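Local coordinates for 3-oxoacyl-[acyl-carrier-protein] reductase (Sinorhizobium meliloti, PDB 3U9L) that belongs to the short-chain dehydrogenase/reductase family and probably reduces 3-oxoacyl-[acyl-carrier-protein] with NADPH, at residues Gly18-Glu23 against Ala239-Val244; Ile142-Ser147 against Asp246-Val251. All coordinates share one frame; numbering follows the deposited sequence.

Contact 1: Gly18-Glu23 against Ala239-Val244; sequences GRLTAE and ADVSLV
L20 meets V241 and S242, whose turn is held by the carboxylate of D240, a flat group with one face turned to the backbone that follows it. S242 N approaches D240 OD1 from above the carboxylate plane, about 50° out of it, and the bond is nonetheless nearly straight, with S242 N to D240 OD1 at 3.0 Å and 175° at the hydrogen. This is an Asx turn that caps the entry to helix 242-252, and it fixes the backbone onto which L20 reaches. Two backbone bonds tighten the turn: L243 N to D240 O at 2.9 Å and V244 N to V241 O at 3.1 Å.

Helix 16-27 is the first helix of the Rossmann fold, and G18 ends the TGxxxGxG pattern that in relatives contacts the cofactor. From this helix the contact is carried by one branch. L20 extends with CD1 continuing the chain away from CA (chi2 -173°), and this methyl lies 3.6 Å from V241 CG1, the two side chains crossing at about a right angle. V241 CG1 is wedged between its own backbone N and carbonyl carbon. The same L20 CD1 comes to 4.1 Å from S242 N, so it also lies against the capped backbone.

On the same helix T21 OG1 bonds back to F17 O, and F17 in turn packs against V241 and V244. R19 points elsewhere, packing on helix 44-57 and forming a long salt bridge, R19 NE to E23 OE2 at 3.8 Å.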
ATOM      1  N   GLY A  18     -12.063 -13.138  11.884  1.00 25.94           N
ATOM      2  CA  GLY A  18     -11.884 -12.579  13.213  1.00 27.05           C
ATOM      3  C   GLY A  18     -12.590 -13.420  14.265  1.00 26.03           C
ATOM      4  O   GLY A  18     -12.034 -13.803  15.295  1.00 24.06           O
ATOM      5  N   ARG A  19     -13.862 -13.664  14.018  1.00 27.18           N
ATOM      6  CA  ARG A  19     -14.679 -14.414  14.954  1.00 26.19           C
ATOM      7  C   ARG A  19     -14.290 -15.876  15.100  1.00 25.07           C
ATOM      8  O   ARG A  19     -14.215 -16.368  16.191  1.00 24.25           O
ATOM      9  CB  ARG A  19     -16.125 -14.299  14.533  1.00 27.65           C
ATOM     10  CG  ARG A  19     -17.065 -15.158  15.335  1.00 30.74           C
ATOM     11  CD  ARG A  19     -18.433 -14.547  15.250  1.00 30.95           C
ATOM     12  NE  ARG A  19     -19.439 -15.563  15.261  1.00 34.02           N
ATOM     13  CZ  ARG A  19     -20.696 -15.362  14.840  1.00 35.26           C
ATOM     14  NH1 ARG A  19     -21.118 -14.165  14.392  1.00 31.80           N
ATOM     15  NH2 ARG A  19     -21.502 -16.372  14.860  1.00 33.44           N
ATOM     16  N   LEU A  20     -14.065 -16.588  14.015  1.00 25.40           N
ATOM     17  CA  LEU A  20     -13.680 -17.977  14.137  1.00 25.47           C
ATOM     18  C   LEU A  20     -12.318 -18.058  14.810  1.00 25.12           C
ATOM     19  O   LEU A  20     -11.978 -18.997  15.572  1.00 24.64           O
ATOM     20  CB  LEU A  20     -13.598 -18.594  12.748  1.00 26.83           C
ATOM     21  CG  LEU A  20     -14.938 -18.707  12.006  1.00 30.58           C
ATOM     22  CD1 LEU A  20     -14.816 -19.497  10.682  1.00 33.91           C
ATOM     23  CD2 LEU A  20     -15.981 -19.362  12.899  1.00 32.92           C
ATOM     24  N   THR A  21     -11.482 -17.073  14.533  1.00 25.16           N
ATOM     25  CA  THR A  21     -10.163 -17.103  15.197  1.00 24.14           C
ATOM     26  C   THR A  21     -10.265 -16.897  16.698  1.00 23.10           C
ATOM     27  O   THR A  21      -9.566 -17.590  17.464  1.00 23.66           O
ATOM     28  CB  THR A  21      -9.197 -16.094  14.547  1.00 23.19           C
ATOM     29  OG1 THR A  21      -8.987 -16.506  13.193  1.00 24.51           O
ATOM     30  CG2 THR A  21      -7.843 -16.107  15.248  1.00 22.85           C
ATOM     31  N   ALA A  22     -11.091 -15.945  17.137  1.00 21.98           N
ATOM     32  CA  ALA A  22     -11.295 -15.702  18.572  1.00 22.62           C
ATOM     33  C   ALA A  22     -11.842 -16.976  19.243  1.00 24.28           C
ATOM     34  O   ALA A  22     -11.332 -17.416  20.264  1.00 23.29           O
ATOM     35  CB  ALA A  22     -12.228 -14.544  18.773  1.00 22.52           C
ATOM     36  N   GLU A  23     -12.818 -17.629  18.604  1.00 23.37           N
ATOM     37  CA  GLU A  23     -13.370 -18.865  19.161  1.00 26.14           C
ATOM     38  C   GLU A  23     -12.336 -19.994  19.208  1.00 25.66           C
ATOM     39  O   GLU A  23     -12.207 -20.691  20.213  1.00 26.69           O
ATOM     40  CB  GLU A  23     -14.638 -19.290  18.389  1.00 25.34           C
ATOM     41  CG  GLU A  23     -15.680 -18.194  18.409  1.00 27.29           C
ATOM     42  CD  GLU A  23     -16.971 -18.522  17.610  1.00 31.12           C
ATOM     43  OE1 GLU A  23     -16.935 -19.404  16.706  1.00 29.57           O
ATOM     44  OE2 GLU A  23     -18.021 -17.862  17.893  1.00 31.22           O
ATOM     45  N   ALA A 239     -13.558 -25.117   0.148  1.00 42.37           N
ATOM     46  CA  ALA A 239     -12.585 -24.276   0.846  1.00 40.17           C
ATOM     47  C   ALA A 239     -13.282 -23.743   2.091  1.00 41.33           C
ATOM     48  O   ALA A 239     -14.399 -23.229   2.016  1.00 41.72           O
ATOM     49  CB  ALA A 239     -12.084 -23.127  -0.064  1.00 37.34           C
ATOM     50  N   ASP A 240     -12.653 -23.912   3.243  1.00 41.47           N
ATOM     51  CA  ASP A 240     -13.256 -23.478   4.498  1.00 41.20           C
ATOM     52  C   ASP A 240     -12.409 -22.440   5.229  1.00 37.93           C
ATOM     53  O   ASP A 240     -11.246 -22.678   5.571  1.00 36.05           O
ATOM     54  CB  ASP A 240     -13.453 -24.656   5.440  1.00 43.36           C
ATOM     55  CG  ASP A 240     -14.446 -24.335   6.585  1.00 49.02           C
ATOM     56  OD1 ASP A 240     -14.601 -23.134   6.989  1.00 46.24           O
ATOM     57  OD2 ASP A 240     -15.076 -25.307   7.093  1.00 53.54           O
ATOM     58  N   VAL A 241     -13.058 -21.322   5.504  1.00 36.55           N
ATOM     59  CA  VAL A 241     -12.498 -20.199   6.205  1.00 37.71           C
ATOM     60  C   VAL A 241     -11.889 -20.558   7.593  1.00 35.67           C
ATOM     61  O   VAL A 241     -11.032 -19.855   8.115  1.00 34.13           O
ATOM     62  CB  VAL A 241     -13.584 -19.124   6.276  1.00 38.16           C
ATOM     63  CG1 VAL A 241     -14.745 -19.609   7.114  1.00 38.74           C
ATOM     64  CG2 VAL A 241     -13.033 -17.852   6.819  1.00 39.52           C
ATOM     65  N   SER A 242     -12.329 -21.668   8.177  1.00 35.52           N
ATOM     66  CA  SER A 242     -11.790 -22.157   9.427  1.00 36.15           C
ATOM     67  C   SER A 242     -10.307 -22.571   9.287  1.00 33.59           C
ATOM     68  O   SER A 242      -9.609 -22.727  10.270  1.00 29.57           O
ATOM     69  CB  SER A 242     -12.628 -23.334   9.936  1.00 38.06           C
ATOM     70  OG  SER A 242     -12.787 -24.284   8.880  1.00 43.35           O
ATOM     71  N   LEU A 243      -9.839 -22.771   8.058  1.00 34.40           N
ATOM     72  CA  LEU A 243      -8.424 -23.096   7.863  1.00 31.99           C
ATOM     73  C   LEU A 243      -7.556 -21.965   8.405  1.00 29.47           C
ATOM     74  O   LEU A 243      -6.469 -22.193   8.850  1.00 28.19           O
ATOM     75  CB  LEU A 243      -8.124 -23.208   6.376  1.00 33.03           C
ATOM     76  CG  LEU A 243      -8.787 -24.427   5.720  1.00 37.88           C
ATOM     77  CD1 LEU A 243      -8.699 -24.343   4.186  1.00 35.22           C
ATOM     78  CD2 LEU A 243      -8.064 -25.630   6.297  1.00 35.58           C
ATOM     79  N   VAL A 244      -8.042 -20.734   8.295  1.00 29.06           N
ATOM     80  CA  VAL A 244      -7.295 -19.581   8.739  1.00 27.47           C
ATOM     81  C   VAL A 244      -7.224 -19.601  10.263  1.00 28.02           C
ATOM     82  O   VAL A 244      -6.151 -19.429  10.828  1.00 26.14           O
ATOM     83  CB  VAL A 244      -7.938 -18.278   8.254  1.00 28.57           C
ATOM     84  CG1 VAL A 244      -7.243 -17.055   8.881  1.00 27.12           C
ATOM     85  CG2 VAL A 244      -7.906 -18.213   6.723  1.00 28.92           C
TER

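Contact 2: Ile142-Ser147 against Asp246-Val251; sequences IWISSS and DAIVRV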
ATOM      1  N   ILE A 142       0.272 -10.408  15.240  1.00 17.13           N
ATOM      2  CA  ILE A 142      -0.149 -11.182  14.084  1.00 17.46           C
ATOM      3  C   ILE A 142      -0.968 -10.250  13.217  1.00 18.34           C
ATOM      4  O   ILE A 142      -1.921  -9.607  13.686  1.00 18.89           O
ATOM      5  CB  ILE A 142      -1.014 -12.434  14.532  1.00 18.42           C
ATOM      6  CG1 ILE A 142      -0.221 -13.346  15.476  1.00 19.27           C
ATOM      7  CG2 ILE A 142      -1.544 -13.210  13.349  1.00 19.15           C
ATOM      8  CD1 ILE A 142      -0.977 -14.598  15.902  1.00 20.73           C
ATOM      9  N   TRP A 143      -0.640 -10.186  11.933  1.00 16.46           N
ATOM     10  CA  TRP A 143      -1.398  -9.327  11.034  1.00 16.71           C
ATOM     11  C   TRP A 143      -2.128 -10.239  10.068  1.00 16.63           C
ATOM     12  O   TRP A 143      -1.549 -11.221   9.579  1.00 16.68           O
ATOM     13  CB  TRP A 143      -0.410  -8.444  10.250  1.00 15.40           C
ATOM     14  CG  TRP A 143       0.476  -7.535  11.095  1.00 15.52           C
ATOM     15  CD1 TRP A 143       1.562  -7.916  11.882  1.00 16.05           C
ATOM     16  CD2 TRP A 143       0.382  -6.114  11.203  1.00 15.81           C
ATOM     17  NE1 TRP A 143       2.151  -6.782  12.470  1.00 16.07           N
ATOM     18  CE2 TRP A 143       1.454  -5.675  12.058  1.00 17.48           C
ATOM     19  CE3 TRP A 143      -0.483  -5.154  10.653  1.00 17.14           C
ATOM     20  CZ2 TRP A 143       1.641  -4.327  12.371  1.00 15.74           C
ATOM     21  CZ3 TRP A 143      -0.261  -3.831  10.929  1.00 16.58           C
ATOM     22  CH2 TRP A 143       0.768  -3.427  11.795  1.00 15.61           C
ATOM     23  N   ILE A 144      -3.383  -9.945   9.774  1.00 17.27           N
ATOM     24  CA  ILE A 144      -4.091 -10.690   8.713  1.00 17.54           C
ATOM     25  C   ILE A 144      -3.926  -9.877   7.488  1.00 18.74           C
ATOM     26  O   ILE A 144      -4.484  -8.773   7.357  1.00 20.43           O
ATOM     27  CB  ILE A 144      -5.599 -10.885   8.990  1.00 20.60           C
ATOM     28  CG1 ILE A 144      -5.831 -11.391  10.400  1.00 20.28           C
ATOM     29  CG2 ILE A 144      -6.266 -11.770   7.866  1.00 21.72           C
ATOM     30  CD1 ILE A 144      -5.074 -12.624  10.721  1.00 21.46           C
ATOM     31  N   SER A 145      -3.128 -10.391   6.574  1.00 18.60           N
ATOM     32  CA  SER A 145      -2.775  -9.646   5.417  1.00 18.45           C
ATOM     33  C   SER A 145      -3.713 -10.192   4.330  1.00 21.76           C
ATOM     34  O   SER A 145      -4.855 -10.551   4.638  1.00 20.01           O
ATOM     35  CB  SER A 145      -1.322  -9.930   5.075  1.00 18.56           C
ATOM     36  OG  SER A 145      -0.874  -9.150   4.006  1.00 20.18           O
ATOM     37  N   SER A 146      -3.214 -10.290   3.097  1.00 19.72           N
ATOM     38  CA  SER A 146      -4.040 -10.682   1.971  1.00 21.73           C
ATOM     39  C   SER A 146      -3.172 -11.240   0.845  1.00 20.60           C
ATOM     40  O   SER A 146      -2.183 -10.635   0.466  1.00 21.29           O
ATOM     41  CB  SER A 146      -4.791  -9.430   1.486  1.00 22.94           C
ATOM     42  OG  SER A 146      -5.571  -9.698   0.364  1.00 25.78           O
ATOM     43  N   SER A 147      -3.570 -12.370   0.271  1.00 20.82           N
ATOM     44  CA  SER A 147      -2.848 -12.925  -0.883  1.00 20.06           C
ATOM     45  C   SER A 147      -2.734 -11.907  -2.019  1.00 21.32           C
ATOM     46  O   SER A 147      -1.811 -11.981  -2.854  1.00 21.97           O
ATOM     47  CB  SER A 147      -3.567 -14.206  -1.382  1.00 20.53           C
ATOM     48  OG  SER A 147      -4.774 -13.893  -2.057  1.00 21.72           O
ATOM     49  N   ASP A 246      -7.379 -22.077  12.165  1.00 27.22           N
ATOM     50  CA  ASP A 246      -6.554 -23.161  12.690  1.00 27.65           C
ATOM     51  C   ASP A 246      -5.084 -22.833  12.473  1.00 27.88           C
ATOM     52  O   ASP A 246      -4.271 -23.152  13.314  1.00 27.29           O
ATOM     53  CB  ASP A 246      -6.915 -24.502  12.056  1.00 30.44           C
ATOM     54  CG  ASP A 246      -8.357 -24.950  12.410  1.00 37.58           C
ATOM     55  OD1 ASP A 246      -8.785 -24.865  13.630  1.00 34.27           O
ATOM     56  OD2 ASP A 246      -9.058 -25.343  11.438  1.00 38.57           O
ATOM     57  N   ALA A 247      -4.756 -22.162  11.369  1.00 28.21           N
ATOM     58  CA  ALA A 247      -3.352 -21.697  11.181  1.00 27.44           C
ATOM     59  C   ALA A 247      -2.951 -20.764  12.282  1.00 25.43           C
ATOM     60  O   ALA A 247      -1.827 -20.809  12.750  1.00 27.17           O
ATOM     61  CB  ALA A 247      -3.159 -21.025   9.814  1.00 25.97           C
ATOM     62  N   ILE A 248      -3.866 -19.910  12.727  1.00 25.57           N
ATOM     63  CA  ILE A 248      -3.518 -18.960  13.790  1.00 24.57           C
ATOM     64  C   ILE A 248      -3.305 -19.594  15.178  1.00 25.71           C
ATOM     65  O   ILE A 248      -2.399 -19.213  15.926  1.00 22.60           O
ATOM     66  CB  ILE A 248      -4.529 -17.797  13.869  1.00 23.33           C
ATOM     67  CG1 ILE A 248      -4.367 -16.958  12.619  1.00 21.62           C
ATOM     68  CG2 ILE A 248      -4.265 -16.937  15.149  1.00 22.23           C
ATOM     69  CD1 ILE A 248      -5.467 -15.953  12.413  1.00 21.62           C
ATOM     70  N   VAL A 249      -4.167 -20.546  15.520  1.00 25.40           N
ATOM     71  CA  VAL A 249      -4.005 -21.315  16.747  1.00 24.46           C
ATOM     72  C   VAL A 249      -2.643 -21.989  16.724  1.00 25.70           C
ATOM     73  O   VAL A 249      -1.936 -21.935  17.722  1.00 25.56           O
ATOM     74  CB  VAL A 249      -5.120 -22.382  16.874  1.00 25.89           C
ATOM     75  CG1 VAL A 249      -4.792 -23.377  17.993  1.00 26.25           C
ATOM     76  CG2 VAL A 249      -6.513 -21.703  17.039  1.00 23.73           C
ATOM     77  N   ARG A 250      -2.264 -22.589  15.586  1.00 27.00           N
ATOM     78  CA  ARG A 250      -0.912 -23.190  15.444  1.00 27.08           C
ATOM     79  C   ARG A 250       0.228 -22.198  15.589  1.00 26.74           C
ATOM     80  O   ARG A 250       1.233 -22.505  16.218  1.00 28.38           O
ATOM     81  CB  ARG A 250      -0.737 -23.943  14.118  1.00 27.51           C
ATOM     82  CG  ARG A 250      -1.322 -25.334  14.151  1.00 34.78           C
ATOM     83  CD  ARG A 250      -1.024 -26.160  12.839  1.00 35.81           C
ATOM     84  NE  ARG A 250      -1.484 -25.429  11.648  1.00 40.40           N
ATOM     85  CZ  ARG A 250      -2.597 -25.694  10.969  1.00 39.16           C
ATOM     86  NH1 ARG A 250      -3.399 -26.713  11.337  1.00 39.13           N
ATOM     87  NH2 ARG A 250      -2.908 -24.923   9.927  1.00 37.59           N
ATOM     88  N   VAL A 251       0.121 -21.011  14.990  1.00 25.74           N
ATOM     89  CA  VAL A 251       1.162 -19.991  15.247  1.00 25.01           C
ATOM     90  C   VAL A 251       1.296 -19.653  16.731  1.00 25.55           C
ATOM     91  O   VAL A 251       2.403 -19.629  17.299  1.00 24.47           O
ATOM     92  CB  VAL A 251       0.861 -18.707  14.441  1.00 23.80           C
ATOM     93  CG1 VAL A 251       1.774 -17.557  14.860  1.00 22.66           C
ATOM     94  CG2 VAL A 251       0.996 -18.995  12.930  1.00 21.54           C
TER
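I144 and I248 make the tightest touch between strand 139-144 and helix 242-252: I144 CD1 sits 3.8 Å from I248 CD1, where the side chains cross at about a right angle. The CB of I144 does not face the helix, and its bent end (chi2 -54°) carries the methyl over to it. I142 does face the helix, and its extended chain delivers CD1 near two residues one turn apart, I248 CG2 at 4.1 Å and V251 CG1 at 4.2 Å. It slants across I248 but meets V251 tip to tip.

The strand and helix segments run nearly antiparallel, at 166°, with axes 11.2 Å apart, as expected where a Rossmann helix covers a parallel sheet. On this inner face the four touching residues are all buried, and T21 and L25 of helix 16-27 close in on I248. V249 points away from the strand and packs on A24 and L25. The solvent side is looser and polar: D246 and R250 are exposed, with D246 O lying 3.8 Å above the R250 guanidinium plane, over its centre.

No hydrogen bond crosses the contact. The strand's backbone is instead tied to L91 and H93 on one neighbouring strand and S186 and I188 on the other, consistent with these two segments being held mainly by dispersion and the exclusion of water, with no directional bond between them.

In the fold
Both contacts use helix 242-252, but at different depths. In contact 1 its start meets helix 16-27 near the surface, where none of the touching residues is buried, and one leucine methyl meets a valine methyl and the backbone of a polar capping turn. Contact 2 takes the next turns of the helix down to the sheet and is wholly aliphatic; its centre lies about 8 Å from the centre of the chain. The contact centres are about 10 Å apart, and the two join through packing, with T21 OG1 3.6 Å from I248 CD1. Helices 16-27 and 242-252 therefore lie side by side, the latter over strands 139-144, 183-190 and 262-265.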